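Local structure of aspartate aminotransferase (Giardia lamblia, 3MEB) at residues A[391-403]-A[413-425]. The protein probably catalyses the pyridoxal phosphate-dependent, reversible transfer of an amino group from L-aspartate to 2-oxoglutarate, giving oxaloacetate and L-glutamate. Residues are numbered along the deposited sequence; the frame is centred on the assembly and turned at random.
Sequences MFTFTGLTPEHVD and LVKAGGRMSMCGL. With SO4 (sulfate ion), chain C; EDO (1,2-ethanediol), chain F.
Arg419 lays its guanidinium almost flat on the ring of Phe392, the two planes 17° apart and CZ 3.8 Å from the ring centroid, a stacked cation-pi pair. The arginine leaves the backbone extended and turns about CG-CD (chi3 78°), which brings NE over the ring's rim; Met391 CB lies over the opposite face. Arg419 NH1 donates to sulfate O1 and Arg419 NH2 to sulfate O2, each at 2.8 Å, while Asn213 OD1 and Gly55 O take further bonds. In class I aminotransferases the arginine probably equivalent to this one binds the substrate alpha-carboxylate, and the sulfate, probably from the crystallisation liquor and also held by Trp155 and Lys277, is consistent with an anion in that site. Phe392 and Arg419 extend from the same face of a short antiparallel ladder in the small domain, strands 392-394 and 419-421, where Thr393 and Met420 form the hydrogen-bonded pair (Thr393 N to Met420 O 2.9 Å). On the other face, Thr393 OG1, bonded to Arg361, touches Met422 SD. Beyond the strands, Thr395 OG1 donates to Gly418 O at 2.7 Å and accepts from Leu397 N in an ST turn, so this buried hydroxyl is gripped twice. Val402 packs tightly too, CG1 on Leu413 O and CG2 on Gly418 CA. Packing slackens where a water bridges Leu397 O and Lys415 O, and at the exposed margin Lys415 runs past Pro399 CB to form a salt bridge, NZ 2.9 Å from Asp403 OD2 on its syn lone pair.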
ATOM      1  N   MET A 391      19.755   6.758 -14.139  1.00  4.66           N
ATOM      2  CA  MET A 391      19.030   6.296 -15.297  1.00  5.06           C
ATOM      3  C   MET A 391      18.737   7.346 -16.365  1.00  5.81           C
ATOM      4  O   MET A 391      18.412   6.972 -17.496  1.00  5.75           O
ATOM      5  CB  MET A 391      17.678   5.749 -14.852  1.00  5.59           C
ATOM      6  CG  MET A 391      17.729   4.390 -14.237  1.00  7.35           C
ATOM      7  SD  MET A 391      16.064   3.748 -13.950  1.00  8.89           S
ATOM      8  CE  MET A 391      16.484   2.078 -13.406  1.00  8.14           C
ATOM      9  N   PHE A 392      18.781   8.635 -16.007  1.00  4.63           N
ATOM     10  CA  PHE A 392      18.241   9.654 -16.882  1.00  5.30           C
ATOM     11  C   PHE A 392      19.303  10.598 -17.449  1.00  5.12           C
ATOM     12  O   PHE A 392      20.470  10.674 -16.977  1.00  4.05           O
ATOM     13  CB  PHE A 392      17.166  10.490 -16.175  1.00  5.71           C
ATOM     14  CG  PHE A 392      16.059   9.671 -15.514  1.00  5.28           C
ATOM     15  CD1 PHE A 392      15.049   9.067 -16.281  1.00  4.95           C
ATOM     16  CD2 PHE A 392      16.039   9.518 -14.144  1.00  5.75           C
ATOM     17  CE1 PHE A 392      14.030   8.336 -15.680  1.00  3.69           C
ATOM     18  CE2 PHE A 392      15.019   8.748 -13.510  1.00  4.60           C
ATOM     19  CZ  PHE A 392      14.022   8.168 -14.277  1.00  4.61           C
ATOM     20  N   THR A 393      18.896  11.305 -18.499  1.00  5.10           N
ATOM     21  CA  THR A 393      19.546  12.533 -18.884  1.00  4.81           C
ATOM     22  C   THR A 393      18.493  13.648 -18.849  1.00  5.31           C
ATOM     23  O   THR A 393      17.386  13.511 -19.403  1.00  5.12           O
ATOM     24  CB  THR A 393      20.244  12.440 -20.270  1.00  5.74           C
ATOM     25  OG1 THR A 393      21.146  11.304 -20.303  1.00  4.53           O
ATOM     26  CG2 THR A 393      21.017  13.700 -20.537  1.00  5.13           C
ATOM     27  N   PHE A 394      18.817  14.742 -18.181  1.00  5.03           N
ATOM     28  CA  PHE A 394      17.973  15.924 -18.207  1.00  5.56           C
ATOM     29  C   PHE A 394      18.365  16.616 -19.486  1.00  5.09           C
ATOM     30  O   PHE A 394      19.280  17.429 -19.499  1.00  6.06           O
ATOM     31  CB  PHE A 394      18.244  16.762 -16.953  1.00  6.05           C
ATOM     32  CG  PHE A 394      17.077  17.611 -16.476  1.00  8.42           C
ATOM     33  CD1 PHE A 394      15.822  17.064 -16.252  1.00 13.43           C
ATOM     34  CD2 PHE A 394      17.265  18.936 -16.156  1.00 13.22           C
ATOM     35  CE1 PHE A 394      14.748  17.862 -15.781  1.00 13.14           C
ATOM     36  CE2 PHE A 394      16.213  19.738 -15.682  1.00 14.62           C
ATOM     37  CZ  PHE A 394      14.953  19.192 -15.494  1.00 14.86           C
ATOM     38  N   THR A 395      17.727  16.252 -20.596  1.00  5.06           N
ATOM     39  CA  THR A 395      18.285  16.619 -21.916  1.00  4.86           C
ATOM     40  C   THR A 395      18.283  18.121 -22.227  1.00  5.07           C
ATOM     41  O   THR A 395      19.155  18.582 -22.926  1.00  4.78           O
ATOM     42  CB  THR A 395      17.593  15.918 -23.098  1.00  5.43           C
ATOM     43  OG1 THR A 395      16.245  16.407 -23.265  1.00  4.80           O
ATOM     44  CG2 THR A 395      17.616  14.360 -22.938  1.00  3.82           C
ATOM     45  N   GLY A 396      17.307  18.857 -21.729  1.00  4.30           N
ATOM     46  CA  GLY A 396      17.106  20.232 -22.142  1.00  4.67           C
ATOM     47  C   GLY A 396      16.304  20.371 -23.443  1.00  5.02           C
ATOM     48  O   GLY A 396      16.039  21.476 -23.880  1.00  5.22           O
ATOM     49  N   LEU A 397      15.904  19.275 -24.082  1.00  5.33           N
ATOM     50  CA  LEU A 397      14.899  19.407 -25.155  1.00  5.55           C
ATOM     51  C   LEU A 397      13.686  20.106 -24.559  1.00  6.85           C
ATOM     52  O   LEU A 397      13.328  19.854 -23.391  1.00  8.10           O
ATOM     53  CB  LEU A 397      14.519  18.057 -25.764  1.00  5.49           C
ATOM     54  CG  LEU A 397      15.645  17.354 -26.537  1.00  4.33           C
ATOM     55  CD1 LEU A 397      15.342  15.876 -26.750  1.00  6.37           C
ATOM     56  CD2 LEU A 397      15.912  18.042 -27.870  1.00  5.71           C
ATOM     57  N   THR A 398      13.068  20.992 -25.351  1.00  7.39           N
ATOM     58  CA  THR A 398      12.025  21.908 -24.893  1.00  8.43           C
ATOM     59  C   THR A 398      10.695  21.163 -24.951  1.00  9.15           C
ATOM     60  O   THR A 398      10.630  20.096 -25.562  1.00  8.90           O
ATOM     61  CB  THR A 398      11.917  23.146 -25.829  1.00  9.19           C
ATOM     62  OG1 THR A 398      11.318  22.743 -27.073  1.00 10.11           O
ATOM     63  CG2 THR A 398      13.296  23.783 -26.102  1.00  5.78           C
ATOM     64  N   PRO A 399       9.623  21.715 -24.354  1.00  9.40           N
ATOM     65  CA  PRO A 399       8.356  20.999 -24.465  1.00  9.81           C
ATOM     66  C   PRO A 399       7.877  20.822 -25.928  1.00  9.39           C
ATOM     67  O   PRO A 399       7.217  19.823 -26.260  1.00  9.06           O
ATOM     68  CB  PRO A 399       7.386  21.883 -23.654  1.00 10.22           C
ATOM     69  CG  PRO A 399       8.285  22.645 -22.708  1.00 10.04           C
ATOM     70  CD  PRO A 399       9.491  22.925 -23.527  1.00  9.91           C
ATOM     71  N   GLU A 400       8.204  21.786 -26.779  1.00  8.82           N
ATOM     72  CA  GLU A 400       7.890  21.727 -28.221  1.00  9.40           C
ATOM     73  C   GLU A 400       8.619  20.554 -28.868  1.00  8.48           C
ATOM     74  O   GLU A 400       8.071  19.840 -29.696  1.00  8.33           O
ATOM     75  CB  GLU A 400       8.382  23.009 -28.932  1.00  9.37           C
ATOM     76  CG  GLU A 400       7.599  24.281 -28.632  1.00 11.93           C
ATOM     77  CD  GLU A 400       7.898  24.918 -27.251  1.00 16.66           C
ATOM     78  OE1 GLU A 400       8.910  24.568 -26.577  1.00 11.64           O
ATOM     79  OE2 GLU A 400       7.083  25.798 -26.844  1.00 20.27           O
ATOM     80  N   HIS A 401       9.898  20.402 -28.535  1.00  8.57           N
ATOM     81  CA  HIS A 401      10.672  19.242 -28.996  1.00  7.42           C
ATOM     82  C   HIS A 401      10.077  17.918 -28.553  1.00  7.16           C
ATOM     83  O   HIS A 401      10.017  16.976 -29.346  1.00  6.35           O
ATOM     84  CB  HIS A 401      12.073  19.306 -28.451  1.00  7.88           C
ATOM     85  CG  HIS A 401      12.901  20.399 -29.052  1.00  8.33           C
ATOM     86  ND1 HIS A 401      13.871  21.066 -28.340  1.00  6.69           N
ATOM     87  CD2 HIS A 401      12.883  20.953 -30.289  1.00  5.55           C
ATOM     88  CE1 HIS A 401      14.422  21.982 -29.123  1.00  7.59           C
ATOM     89  NE2 HIS A 401      13.842  21.927 -30.309  1.00  7.18           N
ATOM     90  N   VAL A 402       9.684  17.834 -27.276  1.00  6.83           N
ATOM     91  CA  VAL A 402       9.182  16.568 -26.694  1.00  6.83           C
ATOM     92  C   VAL A 402       7.872  16.190 -27.383  1.00  7.39           C
ATOM     93  O   VAL A 402       7.670  15.041 -27.787  1.00  6.95           O
ATOM     94  CB  VAL A 402       8.979  16.686 -25.185  1.00  6.90           C
ATOM     95  CG1 VAL A 402       8.165  15.498 -24.654  1.00  4.63           C
ATOM     96  CG2 VAL A 402      10.348  16.807 -24.462  1.00  6.84           C
ATOM     97  N   ASP A 403       6.984  17.166 -27.544  1.00  8.06           N
ATOM     98  CA  ASP A 403       5.705  16.904 -28.242  1.00  8.29           C
ATOM     99  C   ASP A 403       5.933  16.506 -29.716  1.00  7.78           C
ATOM    100  O   ASP A 403       5.247  15.626 -30.254  1.00  7.49           O
ATOM    101  CB  ASP A 403       4.805  18.127 -28.224  1.00  8.88           C
ATOM    102  CG  ASP A 403       4.176  18.412 -26.870  1.00 13.42           C
ATOM    103  OD1 ASP A 403       4.015  17.491 -26.001  1.00 17.16           O
ATOM    104  OD2 ASP A 403       3.786  19.608 -26.710  1.00 19.80           O
ATOM    105  N   LEU A 413       9.304  10.934 -24.178  1.00  4.34           N
ATOM    106  CA  LEU A 413      10.117  11.564 -23.168  1.00  5.81           C
ATOM    107  C   LEU A 413       9.227  12.313 -22.210  1.00  5.06           C
ATOM    108  O   LEU A 413       8.106  12.689 -22.553  1.00  5.23           O
ATOM    109  CB  LEU A 413      11.031  12.630 -23.803  1.00  6.43           C
ATOM    110  CG  LEU A 413      12.111  12.132 -24.740  1.00  9.74           C
ATOM    111  CD1 LEU A 413      12.014  12.832 -26.087  1.00 12.39           C
ATOM    112  CD2 LEU A 413      13.426  12.355 -24.085  1.00 11.75           C
ATOM    113  N   VAL A 414       9.758  12.560 -21.021  1.00  5.50           N
ATOM    114  CA  VAL A 414       9.130  13.462 -20.070  1.00  5.29           C
ATOM    115  C   VAL A 414       9.230  14.900 -20.534  1.00  6.97           C
ATOM    116  O   VAL A 414      10.319  15.420 -20.849  1.00  7.55           O
ATOM    117  CB  VAL A 414       9.754  13.324 -18.675  1.00  6.20           C
ATOM    118  CG1 VAL A 414       9.218  14.408 -17.734  1.00  6.11           C
ATOM    119  CG2 VAL A 414       9.501  11.927 -18.138  1.00  3.68           C
ATOM    120  N   LYS A 415       8.081  15.558 -20.575  1.00  7.91           N
ATOM    121  CA  LYS A 415       7.998  16.927 -21.033  1.00  9.80           C
ATOM    122  C   LYS A 415       8.861  17.879 -20.199  1.00 10.00           C
ATOM    123  O   LYS A 415       9.594  18.680 -20.774  1.00 10.57           O
ATOM    124  CB  LYS A 415       6.547  17.377 -21.045  1.00  9.96           C
ATOM    125  CG  LYS A 415       6.276  18.680 -21.746  1.00 12.16           C
ATOM    126  CD  LYS A 415       5.057  18.526 -22.664  1.00 13.83           C
ATOM    127  CE  LYS A 415       4.212  19.748 -22.706  1.00 16.22           C
ATOM    128  NZ  LYS A 415       3.287  19.691 -23.890  1.00 16.22           N
ATOM    129  N   ALA A 416       8.759  17.802 -18.871  1.00 10.56           N
ATOM    130  CA  ALA A 416       9.617  18.600 -17.948  1.00 11.25           C
ATOM    131  C   ALA A 416      11.118  18.330 -18.159  1.00 11.74           C
ATOM    132  O   ALA A 416      11.625  17.229 -17.871  1.00 13.17           O
ATOM    133  CB  ALA A 416       9.242  18.304 -16.476  1.00 11.68           C
ATOM    134  N   GLY A 417      11.816  19.319 -18.696  1.00 11.06           N
ATOM    135  CA  GLY A 417      13.254  19.234 -18.903  1.00 10.85           C
ATOM    136  C   GLY A 417      13.705  18.292 -20.003  1.00 10.08           C
ATOM    137  O   GLY A 417      14.908  18.099 -20.219  1.00 10.15           O
ATOM    138  N   GLY A 418      12.747  17.689 -20.697  1.00  9.77           N
ATOM    139  CA  GLY A 418      13.055  16.635 -21.629  1.00  8.85           C
ATOM    140  C   GLY A 418      13.832  15.503 -20.971  1.00  7.73           C
ATOM    141  O   GLY A 418      14.795  14.995 -21.552  1.00  8.97           O
ATOM    142  N   ARG A 419      13.431  15.121 -19.766  1.00  6.42           N
ATOM    143  CA  ARG A 419      14.046  14.011 -19.067  1.00  4.73           C
ATOM    144  C   ARG A 419      13.931  12.748 -19.931  1.00  4.38           C
ATOM    145  O   ARG A 419      12.851  12.413 -20.403  1.00  3.65           O
ATOM    146  CB  ARG A 419      13.397  13.797 -17.698  1.00  4.63           C
ATOM    147  CG  ARG A 419      14.194  12.860 -16.809  1.00  5.00           C
ATOM    148  CD  ARG A 419      13.444  12.367 -15.594  1.00  5.07           C
ATOM    149  NE  ARG A 419      12.500  11.300 -15.903  1.00  5.56           N
ATOM    150  CZ  ARG A 419      11.722  10.691 -15.011  1.00  6.11           C
ATOM    151  NH1 ARG A 419      11.777  11.007 -13.713  1.00  6.21           N
ATOM    152  NH2 ARG A 419      10.867   9.759 -15.422  1.00  3.79           N
ATOM    153  N   MET A 420      15.056  12.095 -20.171  1.00  3.24           N
ATOM    154  CA  MET A 420      15.107  10.880 -20.956  1.00  3.71           C
ATOM    155  C   MET A 420      15.619   9.692 -20.132  1.00  4.17           C
ATOM    156  O   MET A 420      16.689   9.784 -19.502  1.00  5.60           O
ATOM    157  CB  MET A 420      16.001  11.101 -22.175  1.00  4.52           C
ATOM    158  CG  MET A 420      16.326   9.852 -23.019  1.00  4.27           C
ATOM    159  SD  MET A 420      17.687  10.103 -24.198  1.00  6.81           S
ATOM    160  CE  MET A 420      16.841  11.224 -25.330  1.00  2.98           C
ATOM    161  N   SER A 421      14.855   8.599 -20.144  1.00  3.79           N
ATOM    162  CA  SER A 421      15.263   7.363 -19.526  1.00  3.04           C
ATOM    163  C   SER A 421      16.124   6.600 -20.498  1.00  2.92           C
ATOM    164  O   SER A 421      15.654   6.068 -21.458  1.00  2.06           O
ATOM    165  CB  SER A 421      14.090   6.499 -19.128  1.00  2.40           C
ATOM    166  OG  SER A 421      14.588   5.277 -18.616  1.00  3.64           O
ATOM    167  N   MET A 422      17.400   6.521 -20.170  1.00  3.59           N
ATOM    168  CA  MET A 422      18.406   5.915 -21.022  1.00  3.31           C
ATOM    169  C   MET A 422      18.176   4.423 -21.171  1.00  3.47           C
ATOM    170  O   MET A 422      18.626   3.834 -22.152  1.00  3.31           O
ATOM    171  CB  MET A 422      19.780   6.197 -20.400  1.00  3.09           C
ATOM    172  CG  MET A 422      20.094   7.696 -20.251  1.00  4.40           C
ATOM    173  SD  MET A 422      19.720   8.661 -21.706  1.00  6.40           S
ATOM    174  CE  MET A 422      21.280   8.600 -22.613  1.00  3.14           C
ATOM    175  N   CYS A 423      17.475   3.835 -20.193  1.00  3.05           N
ATOM    176  CA  CYS A 423      17.093   2.410 -20.154  1.00  4.30           C
ATOM    177  C   CYS A 423      16.247   1.960 -21.339  1.00  3.57           C
ATOM    178  O   CYS A 423      16.245   0.783 -21.707  1.00  4.50           O
ATOM    179  CB  CYS A 423      16.235   2.166 -18.889  1.00  5.14           C
ATOM    180  SG  CYS A 423      17.059   2.338 -17.309  1.00  7.80           S
ATOM    181  N   GLY A 424      15.532   2.902 -21.953  1.00  3.82           N
ATOM    182  CA  GLY A 424      14.764   2.610 -23.180  1.00  3.98           C
ATOM    183  C   GLY A 424      15.548   2.565 -24.492  1.00  4.03           C
ATOM    184  O   GLY A 424      14.982   2.200 -25.533  1.00  3.44           O
ATOM    185  N   LEU A 425      16.841   2.904 -24.455  1.00  3.77           N
ATOM    186  CA  LEU A 425      17.687   2.867 -25.639  1.00  3.77           C
ATOM    187  C   LEU A 425      18.269   1.496 -25.810  1.00  4.37           C
ATOM    188  O   LEU A 425      18.513   0.789 -24.825  1.00  3.79           O
ATOM    189  CB  LEU A 425      18.821   3.856 -25.536  1.00  4.65           C
ATOM    190  CG  LEU A 425      18.408   5.312 -25.364  1.00  3.44           C
ATOM    191  CD1 LEU A 425      19.615   6.111 -24.835  1.00  4.18           C
ATOM    192  CD2 LEU A 425      17.911   5.916 -26.655  1.00  2.56           C
TER
HETATM  193  S   SO4 C 501      10.269   7.784 -12.309  1.00 16.77           S
HETATM  194  O1  SO4 C 501      10.792   9.118 -11.935  1.00 18.97           O
HETATM  195  O2  SO4 C 501      10.034   7.660 -13.740  1.00 15.32           O
HETATM  196  O3  SO4 C 501      11.210   6.792 -11.842  1.00 22.22           O
HETATM  197  O4  SO4 C 501       9.026   7.630 -11.587  1.00 23.68           O
HETATM  198  C1  EDO F 502      10.964   2.274 -20.125  1.00 12.67           C
HETATM  199  O1  EDO F 502      10.148   3.084 -19.255  1.00 13.07           O
HETATM  200  C2  EDO F 502      12.312   2.937 -20.372  1.00 11.78           C
HETATM  201  O2  EDO F 502      12.942   3.122 -19.113  1.00 12.89           O
HETATM  202  O   HOH W   1      11.094  20.509 -21.987  1.00 10.55           O
HETATM  203  O   HOH W   2       8.071  12.698 -26.422  1.00  8.93           O